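Local structure of beta-galactosidase (Trichoderma reesei, 3OG2) at residues F75-G87 and I119-L132. The protein probably hydrolyses terminal non-reducing beta-D-galactose residues of beta-D-galactosides, as a family 35 glycoside hydrolase. Sequence-based numbering, arbitrary orientation.
With GOL (glycerol), chain G.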
loop_
_atom_site.group_PDB
_atom_site.type_symbol
_atom_site.label_atom_id
_atom_site.label_comp_id
_atom_site.label_asym_id
_atom_site.label_seq_id
_atom_site.Cartn_x
_atom_site.Cartn_y
_atom_site.Cartn_z
ATOM N N PHE A 75 -5.430 1.420 8.004
ATOM C CA PHE A 75 -4.150 2.113 7.960
ATOM C C PHE A 75 -3.310 1.769 9.170
ATOM O O PHE A 75 -3.824 1.597 10.276
ATOM C CB PHE A 75 -4.330 3.620 7.882
ATOM C CG PHE A 75 -4.928 4.284 9.122
ATOM C CD1 PHE A 75 -6.305 4.290 9.375
ATOM C CD2 PHE A 75 -4.075 4.894 10.049
ATOM C CE1 PHE A 75 -6.810 4.927 10.521
ATOM C CE2 PHE A 75 -4.593 5.540 11.175
ATOM C CZ PHE A 75 -5.955 5.553 11.407
ATOM N N TYR A 76 -1.998 1.733 8.949
ATOM C CA TYR A 76 -1.026 1.661 10.028
ATOM C C TYR A 76 -0.619 3.076 10.421
ATOM O O TYR A 76 -0.681 4.014 9.591
ATOM C CB TYR A 76 0.223 0.895 9.580
ATOM C CG TYR A 76 0.122 -0.615 9.599
ATOM C CD1 TYR A 76 -0.458 -1.337 10.665
ATOM C CD2 TYR A 76 0.724 -1.313 8.541
ATOM C CE1 TYR A 76 -0.472 -2.746 10.625
ATOM C CE2 TYR A 76 0.706 -2.699 8.516
ATOM C CZ TYR A 76 0.109 -3.395 9.557
ATOM O OH TYR A 76 0.105 -4.761 9.470
ATOM N N VAL A 77 -0.094 3.172 11.645
ATOM C CA VAL A 77 0.691 4.341 12.076
ATOM C C VAL A 77 2.078 3.838 12.418
ATOM O O VAL A 77 2.182 2.763 13.060
ATOM C CB VAL A 77 0.067 5.048 13.284
ATOM C CG1 VAL A 77 0.900 6.284 13.619
ATOM C CG2 VAL A 77 -1.394 5.377 13.051
ATOM N N ASP A 78 3.129 4.538 11.986
ATOM C CA ASP A 78 4.507 4.105 12.209
ATOM C C ASP A 78 5.103 4.882 13.366
ATOM O O ASP A 78 5.465 6.073 13.237
ATOM C CB ASP A 78 5.279 4.331 10.894
ATOM C CG ASP A 78 6.690 3.851 10.961
ATOM O OD1 ASP A 78 7.205 3.405 12.002
ATOM O OD2 ASP A 78 7.377 3.905 9.866
ATOM N N TRP A 79 5.239 4.203 14.508
ATOM C CA TRP A 79 5.739 4.828 15.743
ATOM C C TRP A 79 7.104 5.465 15.498
ATOM O O TRP A 79 7.372 6.568 16.016
ATOM C CB TRP A 79 5.791 3.698 16.798
ATOM C CG TRP A 79 6.369 4.044 18.127
ATOM C CD1 TRP A 79 6.667 5.282 18.696
ATOM C CD2 TRP A 79 6.740 3.068 19.119
ATOM N NE1 TRP A 79 7.187 5.106 19.949
ATOM C CE2 TRP A 79 7.247 3.761 20.238
ATOM C CE3 TRP A 79 6.692 1.679 19.158
ATOM C CZ2 TRP A 79 7.697 3.111 21.377
ATOM C CZ3 TRP A 79 7.134 1.019 20.278
ATOM C CH2 TRP A 79 7.635 1.744 21.374
ATOM N N ALA A 80 7.982 4.813 14.758
ATOM C CA ALA A 80 9.359 5.293 14.564
ATOM C C ALA A 80 9.376 6.709 13.964
ATOM O O ALA A 80 10.350 7.430 14.177
ATOM C CB ALA A 80 10.127 4.348 13.641
ATOM N N LEU A 81 8.319 7.097 13.220
ATOM C CA LEU A 81 8.287 8.482 12.671
ATOM C C LEU A 81 7.752 9.503 13.652
ATOM O O LEU A 81 8.022 10.694 13.437
ATOM C CB LEU A 81 7.419 8.473 11.394
ATOM C CG LEU A 81 8.066 7.683 10.219
ATOM C CD1 LEU A 81 7.023 7.550 9.106
ATOM C CD2 LEU A 81 9.309 8.389 9.735
ATOM N N LEU A 82 6.982 9.029 14.657
ATOM C CA LEU A 82 6.297 9.971 15.552
ATOM C C LEU A 82 6.952 10.111 16.889
ATOM O O LEU A 82 6.590 11.032 17.642
ATOM C CB LEU A 82 4.849 9.480 15.759
ATOM C CG LEU A 82 4.082 9.250 14.461
ATOM C CD1 LEU A 82 2.603 9.034 14.789
ATOM C CD2 LEU A 82 4.209 10.419 13.485
ATOM N N GLU A 83 7.888 9.246 17.258
ATOM C CA GLU A 83 8.593 9.398 18.534
ATOM C C GLU A 83 10.067 9.084 18.312
ATOM O O GLU A 83 10.664 8.238 18.980
ATOM C CB GLU A 83 7.957 8.553 19.655
ATOM C CG GLU A 83 8.362 9.084 21.034
ATOM C CD GLU A 83 7.944 8.194 22.181
ATOM O OE1 GLU A 83 7.487 7.085 21.968
ATOM O OE2 GLU A 83 8.106 8.638 23.350
ATOM N N GLY A 84 10.640 9.802 17.322
ATOM C CA GLY A 84 12.063 9.584 17.037
ATOM C C GLY A 84 12.945 9.902 18.223
ATOM O O GLY A 84 13.995 9.282 18.389
ATOM N N LYS A 85 12.566 10.869 19.064
ATOM C CA LYS A 85 13.240 11.109 20.331
ATOM C C LYS A 85 12.410 10.549 21.474
ATOM O O LYS A 85 11.216 10.915 21.551
ATOM C CB LYS A 85 13.438 12.607 20.582
ATOM C CG LYS A 85 14.158 12.824 21.876
ATOM C CD LYS A 85 15.209 13.795 21.986
ATOM C CE LYS A 85 15.775 13.970 23.424
ATOM N NZ LYS A 85 16.024 15.428 23.626
ATOM N N PRO A 86 12.941 9.666 22.272
ATOM C CA PRO A 86 12.132 9.058 23.309
ATOM C C PRO A 86 11.529 10.135 24.204
ATOM O O PRO A 86 12.248 11.051 24.653
ATOM C CB PRO A 86 13.091 8.195 24.113
ATOM C CG PRO A 86 14.368 8.188 23.345
ATOM C CD PRO A 86 14.318 9.193 22.254
ATOM N N GLY A 87 10.225 10.056 24.460
ATOM C CA GLY A 87 9.551 11.013 25.300
ATOM C C GLY A 87 8.995 12.197 24.551
ATOM O O GLY A 87 8.319 13.045 25.168
ATOM N N ILE A 119 3.882 -2.812 13.995
ATOM C CA ILE A 119 3.065 -2.917 12.792
ATOM C C ILE A 119 3.661 -3.827 11.715
ATOM O O ILE A 119 2.940 -4.208 10.793
ATOM C CB ILE A 119 2.768 -1.509 12.159
ATOM C CG1 ILE A 119 4.025 -0.763 11.740
ATOM C CG2 ILE A 119 1.879 -0.686 13.097
ATOM C CD1 ILE A 119 3.754 0.441 10.857
ATOM N N ASN A 120 4.947 -4.179 11.796
ATOM C CA ASN A 120 5.621 -4.983 10.746
ATOM C C ASN A 120 5.679 -4.123 9.486
ATOM O O ASN A 120 6.505 -3.205 9.443
ATOM C CB ASN A 120 4.918 -6.349 10.576
ATOM C CG ASN A 120 5.874 -7.388 10.041
ATOM O OD1 ASN A 120 6.947 -7.658 10.658
ATOM N ND2 ASN A 120 5.586 -7.977 8.889
ATOM N N ALA A 121 4.812 -4.355 8.497
ATOM C CA ALA A 121 4.557 -3.375 7.442
ATOM C C ALA A 121 5.687 -3.130 6.484
ATOM O O ALA A 121 5.632 -2.221 5.626
ATOM C CB ALA A 121 4.100 -2.023 8.013
ATOM N N GLU A 122 6.726 -3.954 6.546
ATOM C CA GLU A 122 7.940 -3.737 5.738
ATOM C C GLU A 122 8.537 -2.334 5.942
ATOM O O GLU A 122 9.161 -1.754 5.069
ATOM C CB GLU A 122 7.688 -4.019 4.251
ATOM C CG GLU A 122 7.495 -5.542 4.005
ATOM C CD GLU A 122 6.129 -6.046 4.437
ATOM O OE1 GLU A 122 5.091 -5.542 3.906
ATOM O OE2 GLU A 122 6.065 -7.004 5.255
ATOM N N VAL A 123 8.357 -1.804 7.165
ATOM C CA VAL A 123 8.954 -0.530 7.551
ATOM C C VAL A 123 10.129 -0.812 8.501
ATOM O O VAL A 123 10.196 -1.869 9.161
ATOM C CB VAL A 123 8.001 0.474 8.218
ATOM C CG1 VAL A 123 6.822 0.763 7.267
ATOM C CG2 VAL A 123 7.519 0.061 9.607
ATOM N N SER A 124 11.034 0.172 8.587
ATOM C CA SER A 124 12.200 0.030 9.457
ATOM C C SER A 124 11.731 -0.281 10.895
ATOM O O SER A 124 10.853 0.400 11.433
ATOM C CB SER A 124 12.993 1.340 9.444
ATOM O OG SER A 124 14.182 1.145 10.213
ATOM N N GLY A 125 12.333 -1.307 11.489
ATOM C CA GLY A 125 12.072 -1.780 12.857
ATOM C C GLY A 125 10.689 -2.395 12.986
ATOM O O GLY A 125 10.236 -2.647 14.135
ATOM N N GLY A 126 9.937 -2.614 11.898
ATOM C CA GLY A 126 8.552 -2.983 12.006
ATOM C C GLY A 126 7.730 -1.922 12.769
ATOM O O GLY A 126 6.652 -2.268 13.290
ATOM N N GLY A 127 8.189 -0.692 12.758
ATOM C CA GLY A 127 7.517 0.414 13.446
ATOM C C GLY A 127 8.250 0.798 14.714
ATOM O O GLY A 127 8.066 1.917 15.231
ATOM N N PHE A 128 9.079 -0.086 15.275
ATOM C CA PHE A 128 9.755 0.235 16.520
ATOM C C PHE A 128 10.854 1.282 16.278
ATOM O O PHE A 128 11.724 1.036 15.429
ATOM C CB PHE A 128 10.432 -1.035 17.084
ATOM C CG PHE A 128 9.466 -2.035 17.705
ATOM C CD1 PHE A 128 8.221 -1.663 18.189
ATOM C CD2 PHE A 128 9.898 -3.369 17.803
ATOM C CE1 PHE A 128 7.388 -2.615 18.817
ATOM C CE2 PHE A 128 9.060 -4.276 18.458
ATOM C CZ PHE A 128 7.839 -3.904 18.988
ATOM N N PRO A 129 10.881 2.367 17.034
ATOM C CA PRO A 129 12.002 3.307 16.925
ATOM C C PRO A 129 13.324 2.609 17.295
ATOM O O PRO A 129 13.403 1.700 18.149
ATOM C CB PRO A 129 11.710 4.375 17.972
ATOM C CG PRO A 129 10.209 4.272 18.174
ATOM C CD PRO A 129 9.897 2.799 18.033
ATOM N N GLY A 130 14.424 3.051 16.676
ATOM C CA GLY A 130 15.716 2.393 16.890
ATOM C C GLY A 130 16.196 2.469 18.345
ATOM O O GLY A 130 17.040 1.648 18.735
ATOM N N TRP A 131 15.678 3.445 19.127
ATOM C CA TRP A 131 16.074 3.446 20.537
ATOM C C TRP A 131 15.539 2.259 21.323
ATOM O O TRP A 131 16.039 2.046 22.442
ATOM C CB TRP A 131 15.703 4.780 21.149
ATOM C CG TRP A 131 14.351 5.365 20.927
ATOM C CD1 TRP A 131 14.016 6.277 19.998
ATOM C CD2 TRP A 131 13.179 5.097 21.701
ATOM N NE1 TRP A 131 12.703 6.615 20.090
ATOM C CE2 TRP A 131 12.155 5.914 21.132
ATOM C CE3 TRP A 131 12.868 4.282 22.806
ATOM C CZ2 TRP A 131 10.838 5.944 21.605
ATOM C CZ3 TRP A 131 11.544 4.333 23.253
ATOM C CH2 TRP A 131 10.559 5.150 22.664
ATOM N N LEU A 132 14.640 1.445 20.759
ATOM C CA LEU A 132 14.310 0.187 21.452
ATOM C C LEU A 132 15.467 -0.782 21.421
ATOM O O LEU A 132 15.464 -1.766 22.161
ATOM C CB LEU A 132 13.058 -0.439 20.840
ATOM C CG LEU A 132 11.730 0.194 21.279
ATOM C CD1 LEU A 132 10.587 -0.705 20.772
ATOM C CD2 LEU A 132 11.490 0.535 22.723
HETATM C C1 GOL G . 2.639 -6.920 6.145
HETATM O O1 GOL G . 3.843 -7.632 6.454
HETATM C C2 GOL G . 1.766 -6.755 7.385
HETATM O O2 GOL G . 2.421 -5.888 8.243
HETATM C C3 GOL G . 1.517 -8.089 8.073
HETATM O O3 GOL G . 0.636 -7.810 9.188
#
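Tyr76 lays its ring against Ile119 where two neighbouring parallel strands of the TIM barrel, 72-76 and 110-116, run out into loops that help line the galactose site. Ile119 CB sits over one face, 3.7 Å from the centroid of the Tyr76 ring, while Ala121 CB touches CD2. The Tyr76 hydroxyl, hydrogen-bonded to Asn179 OD1, also accepts from glycerol O2, which in turn takes the N-H of Ala121; the glycerol, probably from the crystallisation liquor, thus occupies part of the sugar site. Asp78 is the N-cap of the short, weakly bonded helix at about 79-82: with CG anti to the backbone N (chi1 -177°), its OD1 turns back to Ala80 N in a weak bond, and Gly127 O takes a second weak one from the same N-H. Pro129 sets its CG-CD edge on one face of the Trp79 indole, CG 3.5 Å from the centroid of the five-membered ring; Phe128 meets the indole rim to rim at CZ3, and Trp131 CH2 comes to CZ2, both ring planes almost perpendicular to it. Replacing Trp79 by alanine is likely to take the aromatic face from Pro129 and leave Glu83 OE1 without the indole N-H that helps fix its carboxylate. That carboxylate is nearly perpendicular to the Trp131 ring (87°), whose NE1 donates in its own plane to Glu83 O at 2.8 Å. Pro86 CG covers one face of Trp131, 3.6 Å from the five-membered ring centroid.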